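Local coordinates for adhesion G-protein coupled receptor G6 (Danio rerio, PDB 6V55) that probably acts in cell adhesion and G-protein signalling during myelination, through a large calcium-binding extracellular region built of several domains, at residues A145-F150 with D277-S282; L349-E354 with N434-D439; V651-T656 with D712-E717. All coordinates share one frame; numbering follows the deposited sequence.

Contact 1: residues A145-F150 with D277-S282; sequences AFTVCF and DHAMLS
The Thr-147 hydroxyl makes both hydrogen bonds of this contact, and Thr-147 buries more surface in it than any other residue. Its chi1 of -56° sets OG1 beside the backbone N and anti to the carbonyl carbon, which turns the hydroxyl toward the backbone of 277-282. There Thr-147 OG1 donates to His-278 O at 2.7 Å, arriving in the carbonyl plane on a lone pair, with a C=O...donor angle of 136°. Thr-147 OG1 also receives a weak, bent bond from Met-280 N at 3.1 Å, the N-H...acceptor angle being only 129°. One buried hydroxyl thus bridges the carbonyl and the amide on the two sides of Ala-279, and the two bonds, one of them weak, probably set its rotation. Segment 145-150 belongs to an inner strand of the six-stranded antiparallel sheet of the pentraxin-family domain, which has the concanavalin-like sandwich of two sheets; residues 277-282 are the irregular exit from the adjoining strand 268-276, on the way to helix 282-286. Phe-146 and Phe-150 send their side chains the other way, onto Leu-175 and Phe-177 of the second sheet. On the face of Thr-147, Met-280 completes the packing. Met-280 CG is anti to the carbonyl carbon and lies 3.3 Å from Thr-147 OG1, and a bend at chi3 brings the terminal methyl back, so that Met-280 CE rests 3.8 Å from Thr-147 CG2. The two side chains cross at about a right angle, Thr-147 presenting its hydroxyl to the base of the methionine and its methyl to the tip. Farther back along the strand, Ala-145 CB points at the turning chain and meets Ala-279 N at 3.9 Å, while Ala-279 CB stands 3.8 Å from Phe-146 O.

Contact 2: residues L349-E354 with N434-D439; sequences LVVTDE and NGLTLD
Thr-352 and Asp-439 meet at about a right angle, hydroxyl to carboxylate, on one face of an antiparallel strand pair. With chi1 -70° holding Thr-352 OG1 beside its backbone N, the hydroxyl donates to the syn lone pair of Asp-439 OD2 at 2.6 Å. That carboxylate oxygen also forms a salt bridge with Arg-400, which probably helps to keep it ionised. Val-350 crosses the aspartate equally steeply, its CG1 lying 3.8 Å from Asp-439 CB. A water bound to Thr-352 O and Thr-437 OG1 sits on this same face. On the other face the crossings are oblique and largely apolar: Leu-349 CD2 touches Leu-438 CD1 at 3.7 Å, and Leu-436 CD1 lies 3.8 Å from Asp-353 CB; the Asp-353 carboxylate forms a salt bridge with Arg-359. The backbones hold the register through Asp-439 N to Val-350 O at 2.8 Å and Thr-352 N to Thr-437 O at 2.9 Å, and Glu-354 N closes the end on Gly-435 O. In this SEA domain, strand 342-353 runs between strands 399-410 and 436-445, and helix 361-374 covers the face of Leu-349, Val-351 and Leu-436.

Contact 3: residues V651-T656 with D712-E717; sequences VTLPPT and DPVRIE
Backbone hydrogen bonds pair Thr-652 with Arg-715 in both directions: Thr-652 N reaches Arg-715 O at 2.8 Å and is nearly straight (169°), while Arg-715 N returns to Thr-652 O at 3.0 Å along a more bent path. Apolar packing fills one face. Val-651 and Ile-716 lie side by side and point the same way, and Ile-716 CD1 rests against both valine methyls, 3.7 Å from Val-651 CG2. Ile-716 also packs on an aromatic side chain of the bound peptide. Val-714 CG1, anti to its backbone N, fits alongside Leu-653, 3.8 Å from Leu-653 CD2. Beyond the strands, the Pro-654 ring turns toward segment 712-717 and sets CG 3.3 Å from Asp-712 O. Polar side chains close that end: Thr-656 OG1, in the crowded position between its backbone N and carbonyl carbon, donates to the anti lone pair of Asp-712 OD1 at 2.4 Å, and a water joins Thr-656 O to Asp-712 N. Charge gathers on the face of Thr-652, where the extended Arg-715 places NH1 2.9 Å from Glu-717 OE1 in a salt bridge; Arg-760 is a second partner of that carboxylate. Strands 649-653 and 714-719 are central in a six-stranded antiparallel sheet that continues into strand 760-765 of the GPS motif, as in the GAIN domains of adhesion receptors.

How the contacts relate
The three contacts lie in series along the chain, each within a different module: the pentraxin-family domain, the SEA domain and the sheet that includes strands of the GPS motif. Contact 1 joins a strand to a loop, whereas contacts 2 and 3 pair antiparallel strands. None touches another. Contacts 1 and 2 have centres about 63 Å apart, with nearest atoms about 43 Å apart. Contact 3 lies on the opposite side of the chain's centre from both, its centre about 102 Å from that of contact 1 and about 101 Å from that of contact 2. In contact 3 the side chain of Thr-656 is about 8 Å from a bound NAG. In contact 2 the side chain of Leu-349 is about 13 Å from a bound NAG.

Contact 1: residues A145-F150 with D277-S282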
ATOM      1  N   ALA A 145     -23.999  49.951   1.454  1.00 35.39           N
ATOM      2  CA  ALA A 145     -24.067  49.232   2.718  1.00 35.04           C
ATOM      3  C   ALA A 145     -23.079  48.069   2.671  1.00 46.19           C
ATOM      4  O   ALA A 145     -22.877  47.460   1.618  1.00 34.01           O
ATOM      5  CB  ALA A 145     -25.472  48.700   3.030  1.00 34.82           C
ATOM      6  N   PHE A 146     -22.457  47.770   3.814  1.00 46.69           N
ATOM      7  CA  PHE A 146     -21.535  46.645   3.908  1.00 33.59           C
ATOM      8  C   PHE A 146     -21.482  46.119   5.337  1.00 40.90           C
ATOM      9  O   PHE A 146     -21.721  46.853   6.296  1.00 37.78           O
ATOM     10  CB  PHE A 146     -20.100  46.990   3.419  1.00 33.73           C
ATOM     11  CG  PHE A 146     -19.384  48.107   4.192  1.00 34.35           C
ATOM     12  CD1 PHE A 146     -18.687  47.866   5.382  1.00 34.24           C
ATOM     13  CD2 PHE A 146     -19.288  49.371   3.645  1.00 35.02           C
ATOM     14  CE1 PHE A 146     -18.038  48.882   6.056  1.00 34.82           C
ATOM     15  CE2 PHE A 146     -18.605  50.392   4.322  1.00 35.60           C
ATOM     16  CZ  PHE A 146     -17.993  50.137   5.516  1.00 35.50           C
ATOM     17  N   THR A 147     -21.041  44.865   5.465  1.00 40.34           N
ATOM     18  CA  THR A 147     -20.514  44.316   6.712  1.00 33.40           C
ATOM     19  C   THR A 147     -19.119  43.786   6.436  1.00 32.08           C
ATOM     20  O   THR A 147     -18.940  42.995   5.508  1.00 31.63           O
ATOM     21  CB  THR A 147     -21.383  43.179   7.253  1.00 31.86           C
ATOM     22  OG1 THR A 147     -22.731  43.636   7.423  1.00 37.41           O
ATOM     23  CG2 THR A 147     -20.833  42.677   8.579  1.00 31.63           C
ATOM     24  N   VAL A 148     -18.129  44.221   7.207  1.00 32.32           N
ATOM     25  CA  VAL A 148     -16.789  43.648   7.134  1.00 34.98           C
ATOM     26  C   VAL A 148     -16.454  43.068   8.505  1.00 33.86           C
ATOM     27  O   VAL A 148     -16.679  43.722   9.527  1.00 32.12           O
ATOM     28  CB  VAL A 148     -15.736  44.673   6.646  1.00 32.51           C
ATOM     29  CG1 VAL A 148     -15.858  46.020   7.344  1.00 39.78           C
ATOM     30  CG2 VAL A 148     -14.310  44.146   6.790  1.00 32.23           C
ATOM     31  N   CYS A 149     -15.996  41.808   8.532  1.00 36.36           N
ATOM     32  CA  CYS A 149     -15.506  41.176   9.753  1.00 38.00           C
ATOM     33  C   CYS A 149     -14.130  40.583   9.535  1.00 39.92           C
ATOM     34  O   CYS A 149     -13.839  40.012   8.480  1.00 43.87           O
ATOM     35  CB  CYS A 149     -16.399  40.047  10.253  1.00 44.25           C
ATOM     36  SG  CYS A 149     -18.140  40.329  10.078  1.00 56.20           S
ATOM     37  N   PHE A 150     -13.310  40.666  10.566  1.00 39.63           N
ATOM     38  CA  PHE A 150     -12.006  40.036  10.545  1.00 41.40           C
ATOM     39  C   PHE A 150     -11.633  39.735  11.984  1.00 43.17           C
ATOM     40  O   PHE A 150     -12.339  40.120  12.919  1.00 44.62           O
ATOM     41  CB  PHE A 150     -10.950  40.915   9.839  1.00 42.50           C
ATOM     42  CG  PHE A 150     -10.978  42.362  10.243  1.00 43.04           C
ATOM     43  CD1 PHE A 150     -11.738  43.290   9.530  1.00 42.74           C
ATOM     44  CD2 PHE A 150     -10.218  42.799  11.317  1.00 43.71           C
ATOM     45  CE1 PHE A 150     -11.766  44.617   9.910  1.00 43.79           C
ATOM     46  CE2 PHE A 150     -10.230  44.120  11.700  1.00 44.81           C
ATOM     47  CZ  PHE A 150     -11.012  45.034  10.996  1.00 46.44           C
ATOM     48  N   ASP A 277     -22.588  42.508   1.167  1.00 41.96           N
ATOM     49  CA  ASP A 277     -23.364  43.496   0.423  1.00 37.67           C
ATOM     50  C   ASP A 277     -24.297  44.328   1.289  1.00 36.78           C
ATOM     51  O   ASP A 277     -24.757  45.386   0.848  1.00 36.64           O
ATOM     52  CB  ASP A 277     -24.219  42.774  -0.613  1.00 39.06           C
ATOM     53  CG  ASP A 277     -23.757  43.019  -2.008  1.00 47.68           C
ATOM     54  OD1 ASP A 277     -22.829  43.846  -2.173  1.00 48.95           O
ATOM     55  OD2 ASP A 277     -24.329  42.393  -2.940  1.00 53.04           O
ATOM     56  N   HIS A 278     -24.630  43.858   2.478  1.00 38.30           N
ATOM     57  CA  HIS A 278     -25.629  44.496   3.315  1.00 39.54           C
ATOM     58  C   HIS A 278     -25.036  44.705   4.694  1.00 43.10           C
ATOM     59  O   HIS A 278     -24.040  44.071   5.061  1.00 43.33           O
ATOM     60  CB  HIS A 278     -26.905  43.650   3.416  1.00 42.74           C
ATOM     61  CG  HIS A 278     -26.642  42.190   3.638  1.00 50.64           C
ATOM     62  ND1 HIS A 278     -26.349  41.319   2.607  1.00 53.02           N
ATOM     63  CD2 HIS A 278     -26.623  41.449   4.771  1.00 51.42           C
ATOM     64  CE1 HIS A 278     -26.156  40.107   3.096  1.00 51.84           C
ATOM     65  NE2 HIS A 278     -26.322  40.158   4.406  1.00 52.25           N
ATOM     66  N   ALA A 279     -25.648  45.607   5.454  1.00 45.96           N
ATOM     67  CA  ALA A 279     -25.286  45.769   6.852  1.00 42.23           C
ATOM     68  C   ALA A 279     -26.185  44.904   7.711  1.00 46.58           C
ATOM     69  O   ALA A 279     -27.413  44.943   7.577  1.00 43.53           O
ATOM     70  CB  ALA A 279     -25.399  47.208   7.305  1.00 34.16           C
ATOM     71  N   MET A 280     -25.565  44.155   8.615  1.00 50.64           N
ATOM     72  CA  MET A 280     -26.254  43.138   9.386  1.00 53.30           C
ATOM     73  C   MET A 280     -26.823  43.704  10.678  1.00 53.47           C
ATOM     74  O   MET A 280     -26.194  44.543  11.339  1.00 50.10           O
ATOM     75  CB  MET A 280     -25.297  41.995   9.701  1.00 55.12           C
ATOM     76  CG  MET A 280     -24.835  41.255   8.475  1.00 57.95           C
ATOM     77  SD  MET A 280     -24.286  39.604   8.906  1.00 62.10           S
ATOM     78  CE  MET A 280     -22.760  39.503   7.980  1.00 61.50           C
ATOM     79  N   LEU A 281     -28.010  43.212  11.044  1.00 55.54           N
ATOM     80  CA  LEU A 281     -28.579  43.475  12.358  1.00 61.46           C
ATOM     81  C   LEU A 281     -27.788  42.738  13.443  1.00 63.99           C
ATOM     82  O   LEU A 281     -26.964  41.855  13.170  1.00 64.61           O
ATOM     83  CB  LEU A 281     -30.047  43.043  12.415  1.00 64.12           C
ATOM     84  CG  LEU A 281     -31.164  43.747  11.626  1.00 63.59           C
ATOM     85  CD1 LEU A 281     -30.950  45.258  11.563  1.00 57.51           C
ATOM     86  CD2 LEU A 281     -31.366  43.133  10.221  1.00 65.01           C
ATOM     87  N   SER A 282     -28.067  43.101  14.700  1.00 64.63           N
ATOM     88  CA  SER A 282     -27.391  42.447  15.821  1.00 63.21           C
ATOM     89  C   SER A 282     -27.871  41.008  16.007  1.00 64.65           C
ATOM     90  O   SER A 282     -27.080  40.141  16.412  1.00 62.55           O
ATOM     91  CB  SER A 282     -27.595  43.257  17.100  1.00 56.47           C
ATOM     92  OG  SER A 282     -27.396  42.486  18.273  1.00 52.71           O
TER

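Contact 2: residues L349-E354 with N434-D439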
ATOM      1  N   LEU A 349      22.086  11.021  29.936  1.00 25.52           N
ATOM      2  CA  LEU A 349      22.178  12.090  30.911  1.00 23.96           C
ATOM      3  C   LEU A 349      23.637  12.313  31.260  1.00 24.15           C
ATOM      4  O   LEU A 349      24.348  11.359  31.568  1.00 25.44           O
ATOM      5  CB  LEU A 349      21.381  11.741  32.166  1.00 23.67           C
ATOM      6  CG  LEU A 349      19.887  11.517  31.958  1.00 22.41           C
ATOM      7  CD1 LEU A 349      19.342  10.485  32.937  1.00 22.23           C
ATOM      8  CD2 LEU A 349      19.173  12.814  32.117  1.00 22.63           C
ATOM      9  N   VAL A 350      24.073  13.570  31.206  1.00 28.48           N
ATOM     10  CA  VAL A 350      25.403  13.983  31.645  1.00 28.21           C
ATOM     11  C   VAL A 350      25.209  14.841  32.889  1.00 25.87           C
ATOM     12  O   VAL A 350      24.616  15.921  32.819  1.00 24.78           O
ATOM     13  CB  VAL A 350      26.148  14.751  30.550  1.00 24.45           C
ATOM     14  CG1 VAL A 350      27.431  15.312  31.105  1.00 25.00           C
ATOM     15  CG2 VAL A 350      26.410  13.834  29.373  1.00 24.06           C
ATOM     16  N   VAL A 351      25.660  14.348  34.040  1.00 24.70           N
ATOM     17  CA  VAL A 351      25.438  15.027  35.309  1.00 25.04           C
ATOM     18  C   VAL A 351      26.789  15.354  35.944  1.00 25.54           C
ATOM     19  O   VAL A 351      27.811  14.741  35.624  1.00 26.30           O
ATOM     20  CB  VAL A 351      24.551  14.192  36.271  1.00 25.05           C
ATOM     21  CG1 VAL A 351      23.235  13.801  35.608  1.00 24.26           C
ATOM     22  CG2 VAL A 351      25.265  12.959  36.749  1.00 24.95           C
ATOM     23  N   THR A 352      26.803  16.357  36.829  1.00 25.99           N
ATOM     24  CA  THR A 352      27.998  16.683  37.616  1.00 30.85           C
ATOM     25  C   THR A 352      27.699  16.515  39.102  1.00 26.87           C
ATOM     26  O   THR A 352      26.845  17.213  39.649  1.00 26.70           O
ATOM     27  CB  THR A 352      28.514  18.100  37.340  1.00 27.05           C
ATOM     28  OG1 THR A 352      29.061  18.145  36.028  1.00 27.01           O
ATOM     29  CG2 THR A 352      29.615  18.459  38.284  1.00 27.57           C
ATOM     30  N   ASP A 353      28.403  15.591  39.743  1.00 26.56           N
ATOM     31  CA  ASP A 353      28.251  15.308  41.158  1.00 26.66           C
ATOM     32  C   ASP A 353      29.386  16.001  41.886  1.00 30.82           C
ATOM     33  O   ASP A 353      30.554  15.713  41.614  1.00 31.48           O
ATOM     34  CB  ASP A 353      28.306  13.798  41.409  1.00 27.77           C
ATOM     35  CG  ASP A 353      27.667  13.387  42.734  1.00 33.38           C
ATOM     36  OD1 ASP A 353      27.212  12.230  42.836  1.00 36.89           O
ATOM     37  OD2 ASP A 353      27.615  14.200  43.681  1.00 38.18           O
ATOM     38  N   GLU A 354      29.053  16.882  42.825  1.00 31.44           N
ATOM     39  CA  GLU A 354      30.095  17.495  43.641  1.00 34.65           C
ATOM     40  C   GLU A 354      30.292  16.788  44.970  1.00 34.67           C
ATOM     41  O   GLU A 354      31.256  17.094  45.683  1.00 28.64           O
ATOM     42  CB  GLU A 354      29.790  18.964  43.867  1.00 39.84           C
ATOM     43  CG  GLU A 354      30.344  19.815  42.757  1.00 49.94           C
ATOM     44  CD  GLU A 354      29.801  21.217  42.786  1.00 60.62           C
ATOM     45  OE1 GLU A 354      30.624  22.167  42.731  1.00 65.42           O
ATOM     46  OE2 GLU A 354      28.554  21.360  42.856  1.00 61.96           O
ATOM     47  N   ASN A 434      21.385  18.385  45.794  1.00 51.36           N
ATOM     48  CA  ASN A 434      22.425  19.339  46.159  1.00 54.93           C
ATOM     49  C   ASN A 434      23.749  18.846  45.588  1.00 49.40           C
ATOM     50  O   ASN A 434      24.105  17.674  45.756  1.00 45.74           O
ATOM     51  CB  ASN A 434      22.509  19.495  47.674  1.00 62.67           C
ATOM     52  CG  ASN A 434      23.393  20.659  48.087  1.00 69.64           C
ATOM     53  OD1 ASN A 434      24.047  20.621  49.138  1.00 72.58           O
ATOM     54  ND2 ASN A 434      23.403  21.716  47.267  1.00 70.33           N
ATOM     55  N   GLY A 435      24.445  19.713  44.849  1.00 45.54           N
ATOM     56  CA  GLY A 435      25.700  19.329  44.229  1.00 40.67           C
ATOM     57  C   GLY A 435      25.568  18.419  43.033  1.00 38.87           C
ATOM     58  O   GLY A 435      26.574  17.896  42.557  1.00 42.32           O
ATOM     59  N   LEU A 436      24.352  18.215  42.539  1.00 36.88           N
ATOM     60  CA  LEU A 436      24.045  17.358  41.404  1.00 28.60           C
ATOM     61  C   LEU A 436      23.369  18.228  40.357  1.00 24.14           C
ATOM     62  O   LEU A 436      22.412  18.935  40.663  1.00 25.49           O
ATOM     63  CB  LEU A 436      23.135  16.206  41.835  1.00 26.36           C
ATOM     64  CG  LEU A 436      23.227  14.836  41.169  1.00 24.56           C
ATOM     65  CD1 LEU A 436      24.637  14.518  40.663  1.00 25.07           C
ATOM     66  CD2 LEU A 436      22.759  13.776  42.167  1.00 25.79           C
ATOM     67  N   THR A 437      23.871  18.201  39.131  1.00 25.38           N
ATOM     68  CA  THR A 437      23.508  19.209  38.143  1.00 25.82           C
ATOM     69  C   THR A 437      23.484  18.578  36.768  1.00 32.08           C
ATOM     70  O   THR A 437      24.476  17.971  36.366  1.00 37.83           O
ATOM     71  CB  THR A 437      24.527  20.343  38.138  1.00 24.20           C
ATOM     72  OG1 THR A 437      24.596  20.909  39.437  1.00 26.89           O
ATOM     73  CG2 THR A 437      24.156  21.417  37.146  1.00 24.28           C
ATOM     74  N   LEU A 438      22.385  18.747  36.036  1.00 31.69           N
ATOM     75  CA  LEU A 438      22.318  18.259  34.663  1.00 34.97           C
ATOM     76  C   LEU A 438      23.123  19.181  33.740  1.00 37.37           C
ATOM     77  O   LEU A 438      22.861  20.388  33.680  1.00 40.43           O
ATOM     78  CB  LEU A 438      20.857  18.177  34.221  1.00 31.53           C
ATOM     79  CG  LEU A 438      20.512  17.728  32.806  1.00 25.18           C
ATOM     80  CD1 LEU A 438      20.553  16.233  32.740  1.00 26.14           C
ATOM     81  CD2 LEU A 438      19.142  18.221  32.450  1.00 22.74           C
ATOM     82  N   ASP A 439      24.107  18.617  33.031  1.00 33.42           N
ATOM     83  CA  ASP A 439      24.932  19.356  32.072  1.00 35.76           C
ATOM     84  C   ASP A 439      24.390  19.280  30.658  1.00 35.43           C
ATOM     85  O   ASP A 439      24.584  20.208  29.858  1.00 37.39           O
ATOM     86  CB  ASP A 439      26.362  18.810  32.046  1.00 41.34           C
ATOM     87  CG  ASP A 439      27.074  19.001  33.350  1.00 47.32           C
ATOM     88  OD1 ASP A 439      26.827  20.044  34.005  1.00 51.15           O
ATOM     89  OD2 ASP A 439      27.870  18.108  33.719  1.00 47.63           O
TER
HETATM   90  O   HOH W   1      27.430  20.433  39.894  1.00 10.77           O

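Contact 3: residues V651-T656 with D712-E717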
ATOM      1  N   VAL A 651      -3.529 -39.016 -32.585  1.00 27.72           N
ATOM      2  CA  VAL A 651      -3.337 -40.413 -32.215  1.00 22.43           C
ATOM      3  C   VAL A 651      -4.480 -41.208 -32.827  1.00 27.76           C
ATOM      4  O   VAL A 651      -5.650 -40.960 -32.517  1.00 33.24           O
ATOM      5  CB  VAL A 651      -3.295 -40.602 -30.692  1.00 17.74           C
ATOM      6  CG1 VAL A 651      -3.267 -42.086 -30.337  1.00 15.80           C
ATOM      7  CG2 VAL A 651      -2.097 -39.878 -30.090  1.00 20.82           C
ATOM      8  N   THR A 652      -4.148 -42.155 -33.693  1.00 31.30           N
ATOM      9  CA  THR A 652      -5.133 -43.009 -34.341  1.00 30.89           C
ATOM     10  C   THR A 652      -4.946 -44.437 -33.858  1.00 27.27           C
ATOM     11  O   THR A 652      -3.872 -45.022 -34.046  1.00 28.22           O
ATOM     12  CB  THR A 652      -5.003 -42.947 -35.858  1.00 29.95           C
ATOM     13  OG1 THR A 652      -5.370 -41.634 -36.303  1.00 34.36           O
ATOM     14  CG2 THR A 652      -5.917 -43.980 -36.501  1.00 25.69           C
ATOM     15  N   LEU A 653      -5.976 -44.981 -33.234  1.00 23.72           N
ATOM     16  CA  LEU A 653      -5.930 -46.354 -32.758  1.00 22.97           C
ATOM     17  C   LEU A 653      -6.540 -47.272 -33.813  1.00 28.71           C
ATOM     18  O   LEU A 653      -7.658 -47.005 -34.274  1.00 30.78           O
ATOM     19  CB  LEU A 653      -6.683 -46.493 -31.439  1.00 22.93           C
ATOM     20  CG  LEU A 653      -6.422 -45.388 -30.397  1.00 23.18           C
ATOM     21  CD1 LEU A 653      -7.386 -45.457 -29.222  1.00 19.88           C
ATOM     22  CD2 LEU A 653      -4.989 -45.441 -29.904  1.00 20.97           C
ATOM     23  N   PRO A 654      -5.845 -48.346 -34.209  1.00 29.50           N
ATOM     24  CA  PRO A 654      -6.351 -49.254 -35.263  1.00 28.11           C
ATOM     25  C   PRO A 654      -7.567 -50.035 -34.789  1.00 31.24           C
ATOM     26  O   PRO A 654      -7.820 -50.115 -33.577  1.00 34.97           O
ATOM     27  CB  PRO A 654      -5.153 -50.183 -35.502  1.00 27.33           C
ATOM     28  CG  PRO A 654      -4.462 -50.217 -34.213  1.00 22.93           C
ATOM     29  CD  PRO A 654      -4.550 -48.813 -33.684  1.00 25.25           C
ATOM     30  N   PRO A 655      -8.374 -50.589 -35.705  1.00 30.33           N
ATOM     31  CA  PRO A 655      -9.555 -51.353 -35.263  1.00 30.33           C
ATOM     32  C   PRO A 655      -9.220 -52.679 -34.603  1.00 35.80           C
ATOM     33  O   PRO A 655     -10.045 -53.189 -33.832  1.00 37.80           O
ATOM     34  CB  PRO A 655     -10.342 -51.570 -36.562  1.00 31.21           C
ATOM     35  CG  PRO A 655      -9.851 -50.507 -37.489  1.00 31.23           C
ATOM     36  CD  PRO A 655      -8.411 -50.337 -37.158  1.00 32.25           C
ATOM     37  N   THR A 656      -8.031 -53.226 -34.869  1.00 37.73           N
ATOM     38  CA  THR A 656      -7.521 -54.468 -34.287  1.00 37.91           C
ATOM     39  C   THR A 656      -6.716 -54.240 -33.014  1.00 39.00           C
ATOM     40  O   THR A 656      -5.778 -55.005 -32.750  1.00 39.03           O
ATOM     41  CB  THR A 656      -6.665 -55.187 -35.324  1.00 37.45           C
ATOM     42  OG1 THR A 656      -5.599 -54.317 -35.736  1.00 40.77           O
ATOM     43  CG2 THR A 656      -7.494 -55.562 -36.528  1.00 33.22           C
ATOM     44  N   ASP A 712      -1.376 -54.383 -36.233  1.00 41.24           N
ATOM     45  CA  ASP A 712      -1.512 -53.108 -36.932  1.00 40.41           C
ATOM     46  C   ASP A 712      -1.162 -51.978 -35.983  1.00 38.32           C
ATOM     47  O   ASP A 712      -1.708 -51.924 -34.872  1.00 35.06           O
ATOM     48  CB  ASP A 712      -2.929 -52.897 -37.463  1.00 41.65           C
ATOM     49  CG  ASP A 712      -3.434 -54.076 -38.233  1.00 46.51           C
ATOM     50  OD1 ASP A 712      -4.575 -54.501 -37.948  1.00 49.67           O
ATOM     51  OD2 ASP A 712      -2.689 -54.585 -39.107  1.00 46.72           O
ATOM     52  N   PRO A 713      -0.303 -51.050 -36.384  1.00 35.42           N
ATOM     53  CA  PRO A 713       0.263 -50.096 -35.429  1.00 32.44           C
ATOM     54  C   PRO A 713      -0.701 -48.975 -35.056  1.00 34.08           C
ATOM     55  O   PRO A 713      -1.738 -48.764 -35.681  1.00 38.82           O
ATOM     56  CB  PRO A 713       1.474 -49.540 -36.178  1.00 32.40           C
ATOM     57  CG  PRO A 713       1.074 -49.629 -37.627  1.00 31.77           C
ATOM     58  CD  PRO A 713       0.239 -50.869 -37.744  1.00 32.66           C
ATOM     59  N   VAL A 714      -0.338 -48.280 -33.978  1.00 30.42           N
ATOM     60  CA  VAL A 714      -0.942 -47.005 -33.617  1.00 28.30           C
ATOM     61  C   VAL A 714      -0.290 -45.919 -34.454  1.00 30.25           C
ATOM     62  O   VAL A 714       0.940 -45.799 -34.478  1.00 31.88           O
ATOM     63  CB  VAL A 714      -0.747 -46.723 -32.121  1.00 24.49           C
ATOM     64  CG1 VAL A 714      -1.594 -45.558 -31.685  1.00 24.72           C
ATOM     65  CG2 VAL A 714      -1.109 -47.938 -31.317  1.00 23.66           C
ATOM     66  N   ARG A 715      -1.100 -45.118 -35.135  1.00 28.40           N
ATOM     67  CA  ARG A 715      -0.573 -43.976 -35.873  1.00 30.71           C
ATOM     68  C   ARG A 715      -0.487 -42.796 -34.910  1.00 30.35           C
ATOM     69  O   ARG A 715      -1.512 -42.249 -34.494  1.00 34.05           O
ATOM     70  CB  ARG A 715      -1.452 -43.659 -37.082  1.00 33.45           C
ATOM     71  CG  ARG A 715      -0.782 -42.821 -38.168  1.00 35.84           C
ATOM     72  CD  ARG A 715      -1.846 -42.213 -39.054  1.00 40.82           C
ATOM     73  NE  ARG A 715      -1.322 -41.342 -40.103  1.00 48.76           N
ATOM     74  CZ  ARG A 715      -1.299 -40.009 -40.036  1.00 53.07           C
ATOM     75  NH1 ARG A 715      -1.768 -39.371 -38.964  1.00 48.03           N
ATOM     76  NH2 ARG A 715      -0.814 -39.311 -41.060  1.00 58.31           N
ATOM     77  N   ILE A 716       0.733 -42.420 -34.532  1.00 26.88           N
ATOM     78  CA  ILE A 716       0.977 -41.259 -33.681  1.00 25.61           C
ATOM     79  C   ILE A 716       1.619 -40.186 -34.543  1.00 31.11           C
ATOM     80  O   ILE A 716       2.737 -40.368 -35.039  1.00 37.01           O
ATOM     81  CB  ILE A 716       1.894 -41.600 -32.494  1.00 23.69           C
ATOM     82  CG1 ILE A 716       1.401 -42.845 -31.739  1.00 23.50           C
ATOM     83  CG2 ILE A 716       2.139 -40.367 -31.604  1.00 17.61           C
ATOM     84  CD1 ILE A 716       0.425 -42.574 -30.656  1.00 22.93           C
ATOM     85  N   GLU A 717       0.924 -39.072 -34.724  1.00 31.11           N
ATOM     86  CA  GLU A 717       1.450 -37.942 -35.483  1.00 36.39           C
ATOM     87  C   GLU A 717       1.634 -36.789 -34.517  1.00 30.87           C
ATOM     88  O   GLU A 717       0.677 -36.396 -33.850  1.00 30.15           O
ATOM     89  CB  GLU A 717       0.504 -37.543 -36.626  1.00 45.01           C
ATOM     90  CG  GLU A 717       0.747 -36.138 -37.209  1.00 51.99           C
ATOM     91  CD  GLU A 717      -0.341 -35.701 -38.192  1.00 60.33           C
ATOM     92  OE1 GLU A 717      -0.864 -36.572 -38.934  1.00 63.89           O
ATOM     93  OE2 GLU A 717      -0.670 -34.486 -38.217  1.00 61.37           O
TER
HETATM   94  O   HOH W   2      -3.445 -54.838 -33.865  1.00 30.13           O